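Local coordinates for protein MamA (Candidatus Magnetobacterium bavaricum, PDB 3VTX) that is a magnetosome-associated tetratricopeptide-repeat protein, an all-helical solenoid that probably serves as a scaffold for protein-protein interactions, at residues 16-21 against 47-52; 9-13 against 38-44; 111-115 against 140-146; 43-47 against 74-78; 137-141 against 167-171. The contacts are given in a common frame with arbitrary orientation. Where two conformers were deposited one is given. Numbering follows the deposited sequence.

How the contacts relate
A solenoid grows by repeating one local packing rule: three of the five contacts repeat it, and contacts 1 and 5 bring in the turns. Contacts 1 and 2 join helices 5-18 and 39-51, with alternating segments and centres 12 Å apart. Contact 4 passes the rule on from helix 39-51 to 73-85, sharing K47 with contact 1 and L43 and K44 with contact 2. Contact 3 repeats it between helices 107-119 and 141-153, across the chain's centre. Contact 5, last along the chain, sets the loop between helices 123-136 and 141-153 against helix 157-169 and shares F140 and I141 with contact 3. Centres of contacts 2 and 5 lie 38 Å apart.

Contact 1 of 5, residues 16-21 against 47-52; sequences RTKGDF and KTYMDI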
# COMPACT_ATOMS: atom_id res chain seq x y z
N ARG A 16 -9.55 -14.97 -11.72
CA ARG A 16 -9.42 -13.90 -10.82
C ARG A 16 -10.46 -12.76 -11.18
O ARG A 16 -11.19 -12.24 -10.32
CB ARG A 16 -7.99 -13.37 -10.87
CG ARG A 16 -7.71 -12.32 -9.81
CD ARG A 16 -6.30 -11.83 -9.93
NE ARG A 16 -6.14 -10.71 -9.05
CZ ARG A 16 -5.26 -9.75 -9.20
NH1 ARG A 16 -5.26 -8.78 -8.33
NH2 ARG A 16 -4.44 -9.73 -10.24
N THR A 17 -10.56 -12.46 -12.46
CA THR A 17 -11.47 -11.36 -12.88
C THR A 17 -12.93 -11.65 -12.46
O THR A 17 -13.63 -10.78 -11.91
CB THR A 17 -11.30 -11.14 -14.39
OG1 THR A 17 -9.99 -10.60 -14.59
CG2 THR A 17 -12.36 -10.20 -14.94
N LYS A 18 -13.29 -12.91 -12.59
CA LYS A 18 -14.57 -13.49 -12.22
C LYS A 18 -14.81 -13.66 -10.70
O LYS A 18 -15.94 -13.91 -10.26
CB LYS A 18 -14.60 -14.84 -12.97
CG LYS A 18 -15.84 -15.68 -12.98
CD LYS A 18 -15.74 -16.69 -14.13
CE LYS A 18 -16.92 -17.65 -14.15
NZ LYS A 18 -17.13 -18.24 -15.51
N GLY A 19 -13.77 -13.50 -9.87
CA GLY A 19 -13.96 -13.47 -8.41
C GLY A 19 -13.76 -14.89 -7.85
O GLY A 19 -13.98 -15.13 -6.67
N ASP A 20 -13.38 -15.81 -8.72
CA ASP A 20 -13.05 -17.22 -8.32
C ASP A 20 -11.59 -17.28 -7.89
O ASP A 20 -10.70 -17.72 -8.62
CB ASP A 20 -13.34 -18.20 -9.44
CG ASP A 20 -13.00 -19.64 -9.11
OD1 ASP A 20 -12.68 -19.95 -7.91
OD2 ASP A 20 -12.93 -20.46 -10.06
N PHE A 21 -11.36 -16.74 -6.72
CA PHE A 21 -10.02 -16.62 -6.24
C PHE A 21 -9.35 -18.01 -5.98
O PHE A 21 -8.14 -18.12 -6.22
CB PHE A 21 -9.94 -15.74 -4.99
CG PHE A 21 -10.37 -14.33 -5.25
CD1 PHE A 21 -9.61 -13.51 -6.01
CD2 PHE A 21 -11.59 -13.87 -4.79
CE1 PHE A 21 -10.03 -12.21 -6.33
CE2 PHE A 21 -12.00 -12.54 -5.06
CZ PHE A 21 -11.20 -11.73 -5.83
N LYS A 47 -0.80 -10.85 -5.52
CA LYS A 47 -1.92 -9.92 -5.58
C LYS A 47 -3.29 -10.58 -5.30
O LYS A 47 -4.18 -9.94 -4.72
CB LYS A 47 -1.96 -9.24 -6.92
CG LYS A 47 -0.91 -8.24 -7.19
CD LYS A 47 -1.02 -7.69 -8.59
CE LYS A 47 -0.03 -6.54 -8.78
NZ LYS A 47 -0.03 -6.02 -10.23
N THR A 48 -3.43 -11.83 -5.75
CA THR A 48 -4.65 -12.60 -5.55
C THR A 48 -4.86 -12.85 -4.05
O THR A 48 -5.96 -12.68 -3.56
CB THR A 48 -4.69 -13.86 -6.32
OG1 THR A 48 -4.47 -13.58 -7.72
CG2 THR A 48 -6.03 -14.61 -6.14
N TYR A 49 -3.80 -13.24 -3.34
CA TYR A 49 -3.91 -13.43 -1.94
C TYR A 49 -4.22 -12.10 -1.24
O TYR A 49 -4.92 -12.06 -0.26
CB TYR A 49 -2.66 -14.13 -1.37
CG TYR A 49 -2.66 -15.65 -1.50
CD1 TYR A 49 -3.66 -16.42 -0.87
CD2 TYR A 49 -1.64 -16.31 -2.17
CE1 TYR A 49 -3.62 -17.78 -0.86
CE2 TYR A 49 -1.63 -17.71 -2.24
CZ TYR A 49 -2.63 -18.43 -1.59
OH TYR A 49 -2.57 -19.79 -1.63
N MET A 50 -3.69 -10.98 -1.72
CA MET A 50 -4.01 -9.67 -1.10
C MET A 50 -5.48 -9.36 -1.32
O MET A 50 -6.11 -8.84 -0.39
CB MET A 50 -3.14 -8.55 -1.66
CG MET A 50 -1.66 -8.68 -1.32
SD MET A 50 -1.24 -8.70 0.41
CE MET A 50 -1.49 -6.89 0.82
N ASP A 51 -6.02 -9.71 -2.47
CA ASP A 51 -7.43 -9.47 -2.83
C ASP A 51 -8.38 -10.13 -1.82
O ASP A 51 -9.45 -9.59 -1.48
CB ASP A 51 -7.77 -9.98 -4.23
CG ASP A 51 -7.29 -9.07 -5.38
OD1 ASP A 51 -6.97 -7.89 -5.16
OD2 ASP A 51 -7.27 -9.64 -6.50
N ILE A 52 -7.99 -11.29 -1.32
CA ILE A 52 -8.83 -11.96 -0.35
C ILE A 52 -8.42 -11.83 1.10
O ILE A 52 -9.00 -12.47 1.99
CB ILE A 52 -9.03 -13.37 -0.76
CG1 ILE A 52 -7.69 -14.04 -0.90
CG2 ILE A 52 -9.78 -13.34 -2.11
CD1 ILE A 52 -7.76 -15.37 -1.27
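Two side chains reach from the C-terminal end of one helix and the start of the next to grip the last turn of helix 39-51. R16 is stretched out, with chi1 to chi3 all t, so that its CD passes 3.4 Å from T48 OG1 and its guanidinium lies over the backbone at K47 and T48. D51, in the m rotamer, meets the guanidinium edge: NE and NH1 of R16 both donate to OD2 of D51, at 3.0 and 2.9 Å, in a salt bridge. F21, also m, brings its ring edge to T48, CD1 lying 3.7 Å from T48 CG2. I52 takes the p rotamer and sets CG2 over the ring face, 3.6 Å from the F21 centroid, a CH-pi contact. The other polar ends turn elsewhere: T48 OG1 bonds to K44 O, and K47 NZ leads away to E74. The sharp corner between R16 and F21 comes from G19, whose positive phi closes a Schellman motif, and from D20, which N-caps the following helix through G23 N. Such a tight turn between antiparallel helices A and B, packed against helix A of the next hairpin, is characteristic of the tetratricopeptide repeat.

Contact 2 of 5, residues 9-13 against 38-44; sequences MDIGD and NVETLLK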
# COMPACT_ATOMS: atom_id res chain seq x y z
N MET A 9 -1.52 -19.45 -16.87
CA MET A 9 -1.61 -18.06 -16.46
C MET A 9 -2.92 -17.43 -16.97
O MET A 9 -3.57 -16.71 -16.23
CB MET A 9 -0.37 -17.27 -16.89
CG MET A 9 -0.21 -15.99 -16.10
SD MET A 9 1.22 -15.00 -16.73
CE MET A 9 2.47 -16.29 -17.03
N ASP A 10 -3.32 -17.63 -18.23
CA ASP A 10 -4.62 -17.07 -18.76
C ASP A 10 -5.84 -17.53 -17.98
O ASP A 10 -6.79 -16.78 -17.73
CB ASP A 10 -4.92 -17.52 -20.23
CG ASP A 10 -6.41 -17.25 -20.66
OD1 ASP A 10 -6.80 -16.05 -20.66
OD2 ASP A 10 -7.19 -18.22 -20.96
N ILE A 11 -5.87 -18.83 -17.68
CA ILE A 11 -6.98 -19.40 -16.86
C ILE A 11 -7.03 -18.64 -15.53
O ILE A 11 -8.07 -18.11 -15.12
CB ILE A 11 -6.82 -20.92 -16.66
CG1 ILE A 11 -7.06 -21.66 -17.99
CG2 ILE A 11 -7.83 -21.45 -15.61
CD1 ILE A 11 -6.48 -23.05 -18.04
N GLY A 12 -5.86 -18.49 -14.91
CA GLY A 12 -5.85 -17.79 -13.62
C GLY A 12 -6.35 -16.37 -13.72
O GLY A 12 -7.13 -15.90 -12.89
N ASP A 13 -5.91 -15.66 -14.76
CA ASP A 13 -6.30 -14.27 -14.90
C ASP A 13 -7.80 -14.14 -15.02
O ASP A 13 -8.40 -13.24 -14.48
CB ASP A 13 -5.63 -13.69 -16.14
CG ASP A 13 -4.18 -13.45 -15.95
OD1 ASP A 13 -3.70 -13.36 -14.78
OD2 ASP A 13 -3.48 -13.28 -16.97
N ASN A 38 8.87 -17.82 -12.47
CA ASN A 38 8.04 -16.95 -13.29
C ASN A 38 7.62 -15.76 -12.42
O ASN A 38 6.67 -15.86 -11.63
CB ASN A 38 6.81 -17.73 -13.73
CG ASN A 38 6.03 -17.01 -14.81
OD1 ASN A 38 5.32 -16.00 -14.59
ND2 ASN A 38 6.18 -17.52 -16.03
N VAL A 39 8.32 -14.65 -12.57
CA VAL A 39 8.05 -13.47 -11.74
C VAL A 39 6.67 -12.90 -12.01
O VAL A 39 6.02 -12.43 -11.06
CB VAL A 39 9.16 -12.38 -11.85
CG1 VAL A 39 10.48 -12.92 -11.22
CG2 VAL A 39 9.35 -11.93 -13.26
N GLU A 40 6.18 -12.96 -13.25
CA GLU A 40 4.87 -12.36 -13.56
C GLU A 40 3.76 -13.09 -12.74
O GLU A 40 2.83 -12.44 -12.16
CB GLU A 40 4.54 -12.54 -15.03
CG GLU A 40 3.24 -12.00 -15.41
CD GLU A 40 3.01 -11.85 -16.91
OE1 GLU A 40 3.79 -12.45 -17.68
OE2 GLU A 40 2.04 -11.13 -17.27
N THR A 41 3.90 -14.41 -12.69
CA THR A 41 3.01 -15.30 -11.89
C THR A 41 3.15 -15.12 -10.40
O THR A 41 2.14 -15.08 -9.70
CB THR A 41 3.12 -16.75 -12.33
OG1 THR A 41 2.83 -16.76 -13.73
CG2 THR A 41 2.01 -17.72 -11.62
N LEU A 42 4.37 -14.97 -9.92
CA LEU A 42 4.59 -14.71 -8.49
C LEU A 42 3.88 -13.44 -8.06
O LEU A 42 3.19 -13.44 -7.02
CB LEU A 42 6.07 -14.68 -8.15
CG LEU A 42 6.77 -16.00 -8.07
CD1 LEU A 42 8.33 -15.84 -8.09
CD2 LEU A 42 6.33 -16.90 -6.88
N LEU A 43 3.93 -12.39 -8.87
CA LEU A 43 3.29 -11.13 -8.51
C LEU A 43 1.78 -11.28 -8.57
O LEU A 43 1.06 -10.80 -7.74
CB LEU A 43 3.76 -10.01 -9.45
CG LEU A 43 3.18 -8.66 -9.11
CD1 LEU A 43 3.45 -8.23 -7.64
CD2 LEU A 43 3.79 -7.62 -10.13
N LYS A 44 1.26 -11.96 -9.59
CA LYS A 44 -0.16 -12.17 -9.69
C LYS A 44 -0.69 -13.04 -8.56
O LYS A 44 -1.79 -12.68 -8.03
CB LYS A 44 -0.56 -12.81 -11.03
CG LYS A 44 -0.58 -11.80 -12.19
CD LYS A 44 -0.61 -12.56 -13.54
CE LYS A 44 -0.85 -11.52 -14.71
NZ LYS A 44 -1.04 -12.28 -15.95
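In tetratricopeptide-repeat proteins, the first helices of successive hairpins lie nearly parallel, and helices 5-18 and 39-51 illustrate the rule. Their short segments 9-13 and 39-44 run in the same direction at 21°, with axes 11.6 Å apart; M9 faces T41 and D13 faces K44, with CA-CA distances of 7.1 and 8.3 Å. The spacing is bridged by long side chains. M9, extended through chi1 and chi2, crosses the gap and lays its thioether against the other helix: CE is 3.4 Å from T41 OG1, and SD is 3.6 Å from E40 CD. One turn further on, K44 reaches back and forms a salt bridge with D13, NZ lying 2.8 Å from OD2 and making a weaker bond to OD1 at 3.1 Å. D13 OD1 also bonds to Y28 OH of helix 21-34, the second helix of the first hairpin, so the carboxylate ties three helices together. E40 extends the charge network, though its OE2 is a longer 3.5 Å from K44 NZ. The start of helix 39-51 is fixed by N38 at the N-cap: its OD1 accepts from T41 N at 2.9 Å and from T41 OG1 at 2.7 Å.

Contact 3 of 5, residues 111-115 against 140-146; sequences YKLGL and FIRAYQS
Build both segments as helix, 111-115 throughout and 141-146 after an extended F140 (phi/psi -78/100), running in the same direction at 24° with axes 11.4 Å apart. Y111 CA lies 7.3 Å from A143 CA, and L115 CA 7.9 Å from S146 CA. The aromatic element is T-shaped: Y111 and F140, both t at chi1, put the F140 edge on the Y111 face, centroids 4.9 Å apart, planes at 85°, Y111 CD2 3.7 Å from F140 CE2. Polar contacts gather on Y111 OH: R142 (chi1 to chi3 all t, chi4 near -99°) donates from NH2 at 2.9 Å, and S146 OG (chi1 m) shares a 2.6 Å hydrogen bond. Apolar packing adds A143 CB, 4.2 Å from Y111 CE1. L115 (chi1 m) makes a van der Waals contact, CD2 3.9 Å from NH2 at the R142 guanidinium edge. This is the A-to-A' packing of adjacent tetratricopeptide repeats. Helix 123-136 flanks the pair, Y130 meeting Y111, L115 and S146; helix 157-169 packs on I141 and Y144.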
# COMPACT_ATOMS: atom_id res chain seq x y z
N TYR A 111 2.72 7.38 1.95
CA TYR A 111 1.60 7.42 2.93
C TYR A 111 1.65 6.20 3.84
O TYR A 111 1.66 6.32 5.07
CB TYR A 111 0.24 7.61 2.30
CG TYR A 111 -0.84 7.89 3.30
CD1 TYR A 111 -0.70 8.97 4.15
CD2 TYR A 111 -1.90 7.06 3.46
CE1 TYR A 111 -1.67 9.23 5.14
CE2 TYR A 111 -2.87 7.31 4.46
CZ TYR A 111 -2.72 8.40 5.27
OH TYR A 111 -3.69 8.62 6.23
N LYS A 112 1.79 5.03 3.25
CA LYS A 112 1.90 3.80 4.04
C LYS A 112 3.11 3.84 4.98
O LYS A 112 3.02 3.40 6.17
CB LYS A 112 1.98 2.53 3.15
CG LYS A 112 0.68 2.08 2.48
CD LYS A 112 -0.37 1.35 3.35
CE LYS A 112 -1.14 0.29 2.50
NZ LYS A 112 -2.26 -0.32 3.29
N LEU A 113 4.26 4.35 4.51
CA LEU A 113 5.47 4.44 5.30
C LEU A 113 5.23 5.33 6.48
O LEU A 113 5.60 5.01 7.60
CB LEU A 113 6.65 5.00 4.43
CG LEU A 113 7.91 5.16 5.23
CD1 LEU A 113 8.54 3.77 5.70
CD2 LEU A 113 8.93 5.94 4.29
N GLY A 114 4.52 6.42 6.23
CA GLY A 114 4.15 7.31 7.32
C GLY A 114 3.23 6.65 8.37
O GLY A 114 3.47 6.80 9.60
N LEU A 115 2.28 5.85 7.89
CA LEU A 115 1.37 5.12 8.76
C LEU A 115 2.19 4.15 9.61
O LEU A 115 1.96 4.03 10.85
CB LEU A 115 0.31 4.36 8.00
CG LEU A 115 -0.72 5.26 7.31
CD1 LEU A 115 -1.68 4.32 6.53
CD2 LEU A 115 -1.55 6.20 8.27
N PHE A 140 -5.21 15.02 -1.12
CA PHE A 140 -5.46 13.85 -0.27
C PHE A 140 -5.69 14.28 1.21
O PHE A 140 -4.73 14.49 1.95
CB PHE A 140 -4.29 12.87 -0.34
CG PHE A 140 -4.54 11.59 0.45
CD1 PHE A 140 -5.75 10.97 0.46
CD2 PHE A 140 -3.49 11.01 1.14
CE1 PHE A 140 -5.96 9.80 1.17
CE2 PHE A 140 -3.73 9.85 1.89
CZ PHE A 140 -4.89 9.24 1.88
N ILE A 141 -6.94 14.32 1.57
CA ILE A 141 -7.39 14.91 2.85
C ILE A 141 -6.81 14.14 4.06
O ILE A 141 -6.36 14.75 5.04
CB ILE A 141 -8.93 14.97 2.91
CG1 ILE A 141 -9.47 16.02 1.87
CG2 ILE A 141 -9.48 15.47 4.32
CD1 ILE A 141 -10.75 15.66 1.41
N ARG A 142 -6.81 12.83 4.00
CA ARG A 142 -6.39 12.07 5.15
C ARG A 142 -4.94 12.31 5.52
O ARG A 142 -4.60 12.18 6.66
CB ARG A 142 -6.66 10.56 4.99
CG ARG A 142 -6.77 9.91 6.37
CD ARG A 142 -7.14 8.46 6.27
NE ARG A 142 -7.41 7.82 7.53
CZ ARG A 142 -6.58 7.06 8.23
NH1 ARG A 142 -6.96 6.50 9.36
NH2 ARG A 142 -5.34 6.90 7.84
N ALA A 143 -4.07 12.66 4.59
CA ALA A 143 -2.71 12.95 4.93
C ALA A 143 -2.60 14.12 5.88
O ALA A 143 -1.74 14.13 6.79
CB ALA A 143 -1.87 13.15 3.68
N TYR A 144 -3.40 15.13 5.64
CA TYR A 144 -3.45 16.28 6.65
C TYR A 144 -3.95 15.82 8.00
O TYR A 144 -3.36 16.16 9.04
CB TYR A 144 -4.38 17.37 6.18
CG TYR A 144 -3.90 17.96 4.86
CD1 TYR A 144 -3.10 19.07 4.83
CD2 TYR A 144 -4.29 17.40 3.65
CE1 TYR A 144 -2.63 19.56 3.58
CE2 TYR A 144 -3.87 17.94 2.43
CZ TYR A 144 -3.06 18.97 2.40
OH TYR A 144 -2.68 19.49 1.17
N GLN A 145 -4.97 14.93 8.03
CA GLN A 145 -5.45 14.41 9.30
C GLN A 145 -4.32 13.62 10.00
O GLN A 145 -4.12 13.75 11.19
CB GLN A 145 -6.69 13.53 9.08
CG GLN A 145 -7.88 14.22 8.52
CD GLN A 145 -8.97 13.19 8.17
OE1 GLN A 145 -9.48 12.50 9.10
NE2 GLN A 145 -9.20 12.91 6.88
N SER A 146 -3.66 12.78 9.24
CA SER A 146 -2.57 11.91 9.75
C SER A 146 -1.42 12.75 10.30
O SER A 146 -0.85 12.40 11.38
CB SER A 146 -2.08 10.92 8.69
OG SER A 146 -3.10 10.00 8.38

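Contact 4 of 5, residues 43-47 against 74-78; sequences LKLGK and EAYYI
K47 lays its aliphatic chain along I78, CE to CD1 3.8 Å, before its NZ reaches E74 OE1 in a 2.9 Å salt bridge. The lysine achieves this with chi1 m and every later torsion t, while E74 meets it extended, chi1 and chi2 both t. Behind the charge pair, L43 (t, then chi2 near 55°) puts CD1 4.3 Å from both A75 CB and I78 CD1; I78 is m at chi1 and t at chi2. Both segments are helical throughout and run in the same direction at 31°, axes 11.3 Å apart, with L43 CA 7.0 Å from A75 CA and K47 CA 8.0 Å from I78 CA. G46, at the consensus small position of helix A in the tetratricopeptide repeat, sits on the side facing I78. The pattern, apolar contacts flanked by a surface ion pair, here joins the first helices of consecutive repeats. Helix 55-68 packs beside both, F65 touching L43 and A75 and L62 touching I78; Y77 looks onward to helices 89-102 and 107-119.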
# COMPACT_ATOMS: atom_id res chain seq x y z
N LEU A 43 3.93 -12.39 -8.87
CA LEU A 43 3.29 -11.13 -8.51
C LEU A 43 1.78 -11.28 -8.57
O LEU A 43 1.06 -10.80 -7.74
CB LEU A 43 3.76 -10.01 -9.45
CG LEU A 43 3.18 -8.66 -9.11
CD1 LEU A 43 3.45 -8.23 -7.64
CD2 LEU A 43 3.79 -7.62 -10.13
N LYS A 44 1.26 -11.96 -9.59
CA LYS A 44 -0.16 -12.17 -9.69
C LYS A 44 -0.69 -13.04 -8.56
O LYS A 44 -1.79 -12.68 -8.03
CB LYS A 44 -0.56 -12.81 -11.03
CG LYS A 44 -0.58 -11.80 -12.19
CD LYS A 44 -0.61 -12.56 -13.54
CE LYS A 44 -0.85 -11.52 -14.71
NZ LYS A 44 -1.04 -12.28 -15.95
N LEU A 45 0.04 -14.08 -8.17
CA LEU A 45 -0.42 -14.94 -7.02
C LEU A 45 -0.42 -14.11 -5.74
O LEU A 45 -1.34 -14.15 -4.94
CB LEU A 45 0.40 -16.20 -6.91
CG LEU A 45 0.09 -17.18 -5.80
CD1 LEU A 45 -1.40 -17.57 -5.92
CD2 LEU A 45 1.03 -18.33 -5.80
N GLY A 46 0.64 -13.33 -5.55
CA GLY A 46 0.69 -12.40 -4.39
C GLY A 46 -0.51 -11.48 -4.38
O GLY A 46 -1.16 -11.29 -3.36
N LYS A 47 -0.80 -10.85 -5.52
CA LYS A 47 -1.92 -9.92 -5.58
C LYS A 47 -3.29 -10.58 -5.30
O LYS A 47 -4.18 -9.94 -4.72
CB LYS A 47 -1.96 -9.24 -6.92
CG LYS A 47 -0.91 -8.24 -7.19
CD LYS A 47 -1.02 -7.69 -8.59
CE LYS A 47 -0.03 -6.54 -8.78
NZ LYS A 47 -0.03 -6.02 -10.23
N GLU A 74 6.12 -1.45 -7.30
CA GLU A 74 4.80 -2.00 -6.88
C GLU A 74 4.98 -3.25 -6.04
O GLU A 74 4.31 -3.40 -5.02
CB GLU A 74 3.91 -2.29 -8.09
CG GLU A 74 2.52 -2.78 -7.72
CD GLU A 74 1.59 -3.23 -8.86
OE1 GLU A 74 2.02 -3.99 -9.76
OE2 GLU A 74 0.38 -2.93 -8.72
N ALA A 75 5.83 -4.16 -6.48
CA ALA A 75 6.05 -5.36 -5.69
C ALA A 75 6.52 -5.05 -4.26
O ALA A 75 6.04 -5.65 -3.32
CB ALA A 75 7.02 -6.29 -6.39
N TYR A 76 7.49 -4.14 -4.13
CA TYR A 76 7.95 -3.68 -2.85
C TYR A 76 6.83 -3.01 -2.04
O TYR A 76 6.78 -3.19 -0.81
CB TYR A 76 9.20 -2.83 -3.00
CG TYR A 76 10.48 -3.62 -3.20
CD1 TYR A 76 10.98 -4.41 -2.19
CD2 TYR A 76 11.21 -3.52 -4.41
CE1 TYR A 76 12.15 -5.13 -2.38
CE2 TYR A 76 12.39 -4.22 -4.58
CZ TYR A 76 12.86 -4.99 -3.58
OH TYR A 76 14.07 -5.68 -3.72
N TYR A 77 6.00 -2.21 -2.70
CA TYR A 77 4.91 -1.54 -2.03
C TYR A 77 3.97 -2.60 -1.46
O TYR A 77 3.48 -2.45 -0.34
CB TYR A 77 4.16 -0.60 -3.02
CG TYR A 77 2.85 -0.07 -2.43
CD1 TYR A 77 2.83 0.86 -1.35
CD2 TYR A 77 1.62 -0.55 -2.89
CE1 TYR A 77 1.64 1.29 -0.86
CE2 TYR A 77 0.39 -0.11 -2.35
CZ TYR A 77 0.46 0.79 -1.32
OH TYR A 77 -0.70 1.26 -0.73
N ILE A 78 3.63 -3.60 -2.25
CA ILE A 78 2.67 -4.61 -1.82
C ILE A 78 3.29 -5.43 -0.72
O ILE A 78 2.65 -5.67 0.29
CB ILE A 78 2.16 -5.49 -2.95
CG1 ILE A 78 1.46 -4.63 -4.04
CG2 ILE A 78 1.25 -6.60 -2.34
CD1 ILE A 78 1.12 -5.39 -5.39

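Contact 5 of 5, residues 137-141 against 167-171; sequences KPGFI and ALEKE
Unusually for this set, a lysine holds a turn by a backbone carbonyl. K170, curled with chi1 to chi3 all m, donates from NZ to P138 O at 3.0 Å. Residues K137 to F140 form a type I beta turn (P138 -64/-15, G139 -84/-3), closed by F140 N to K137 O at 3.1 Å. The other segment is the last part of helix 157-169 and the residues that follow it, with E171 N bonded to L168 O at 3.1 Å. Set I141 CA 5.4 Å from A167 CA. I141 (m, then chi2 near 151°) places CG2 3.9 Å from A167 CB and CG1 4.0 Å from K170 CB. This is a turn between tetratricopeptide repeats packed on the second helix of the next one. The turn links helix 123-136 to helix 141-153, whose Y144 OH also bonds to P138 O and whose Y144 and Q145 side chains touch A167; the F140 CA-to-CB bond points away from 167-171, and its ring packs edge-to-face with Y111 of helix 107-119.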
# COMPACT_ATOMS: atom_id res chain seq x y z
N LYS A 137 0.27 14.66 -3.83
CA LYS A 137 -1.17 14.68 -3.93
C LYS A 137 -1.74 15.66 -2.89
O LYS A 137 -2.20 15.26 -1.78
CB LYS A 137 -1.76 13.32 -3.62
CG LYS A 137 -1.26 12.24 -4.58
CD LYS A 137 -2.01 12.32 -5.89
CE LYS A 137 -1.76 11.02 -6.77
NZ LYS A 137 -2.88 10.83 -7.77
N PRO A 138 -1.67 16.96 -3.19
CA PRO A 138 -2.16 17.93 -2.19
C PRO A 138 -3.64 17.85 -1.90
O PRO A 138 -4.13 18.42 -0.88
CB PRO A 138 -1.74 19.29 -2.79
CG PRO A 138 -1.54 19.03 -4.22
CD PRO A 138 -1.18 17.60 -4.41
N GLY A 139 -4.42 17.18 -2.73
CA GLY A 139 -5.83 16.97 -2.45
C GLY A 139 -6.21 15.79 -1.53
O GLY A 139 -7.36 15.56 -1.24
N PHE A 140 -5.21 15.02 -1.12
CA PHE A 140 -5.46 13.85 -0.27
C PHE A 140 -5.69 14.28 1.21
O PHE A 140 -4.73 14.49 1.95
CB PHE A 140 -4.29 12.87 -0.34
CG PHE A 140 -4.54 11.59 0.45
CD1 PHE A 140 -5.75 10.97 0.46
CD2 PHE A 140 -3.49 11.01 1.14
CE1 PHE A 140 -5.96 9.80 1.17
CE2 PHE A 140 -3.73 9.85 1.89
CZ PHE A 140 -4.89 9.24 1.88
N ILE A 141 -6.94 14.32 1.57
CA ILE A 141 -7.39 14.91 2.85
C ILE A 141 -6.81 14.14 4.06
O ILE A 141 -6.36 14.75 5.04
CB ILE A 141 -8.93 14.97 2.91
CG1 ILE A 141 -9.47 16.02 1.87
CG2 ILE A 141 -9.48 15.47 4.32
CD1 ILE A 141 -10.75 15.66 1.41
N ALA A 167 -7.29 19.99 6.97
CA ALA A 167 -8.09 18.96 6.35
C ALA A 167 -9.52 19.45 6.10
O ALA A 167 -10.09 19.17 5.09
CB ALA A 167 -8.13 17.65 7.25
N LEU A 168 -10.11 20.10 7.06
CA LEU A 168 -11.47 20.59 6.91
C LEU A 168 -11.50 21.66 5.81
O LEU A 168 -12.43 21.74 5.02
CB LEU A 168 -11.96 21.18 8.18
CG LEU A 168 -12.50 20.19 9.20
CD1 LEU A 168 -12.46 20.80 10.66
CD2 LEU A 168 -13.96 19.81 8.85
N GLU A 169 -10.44 22.49 5.78
CA GLU A 169 -10.48 23.65 4.85
C GLU A 169 -10.50 23.16 3.43
O GLU A 169 -11.12 23.80 2.51
CB GLU A 169 -9.26 24.55 5.08
CG GLU A 169 -9.19 25.82 4.10
CD GLU A 169 -8.70 25.52 2.68
OE1 GLU A 169 -8.02 24.51 2.45
OE2 GLU A 169 -9.00 26.32 1.73
N LYS A 170 -9.94 21.99 3.17
CA LYS A 170 -9.90 21.43 1.78
C LYS A 170 -11.29 21.17 1.16
O LYS A 170 -11.42 21.11 -0.07
CB LYS A 170 -9.22 20.05 1.67
CG LYS A 170 -7.72 20.04 1.95
CD LYS A 170 -6.97 20.93 1.10
CE LYS A 170 -6.64 20.40 -0.21
NZ LYS A 170 -5.34 21.18 -0.51
N GLU A 171 -12.28 20.94 1.99
CA GLU A 171 -13.61 20.71 1.50
C GLU A 171 -14.66 21.76 1.95
O GLU A 171 -15.86 21.51 1.78
CB GLU A 171 -14.08 19.29 1.94
CG GLU A 171 -13.18 18.14 1.44
CD GLU A 171 -13.66 16.80 1.98
OE1 GLU A 171 -13.61 16.53 3.21
OE2 GLU A 171 -14.11 15.97 1.15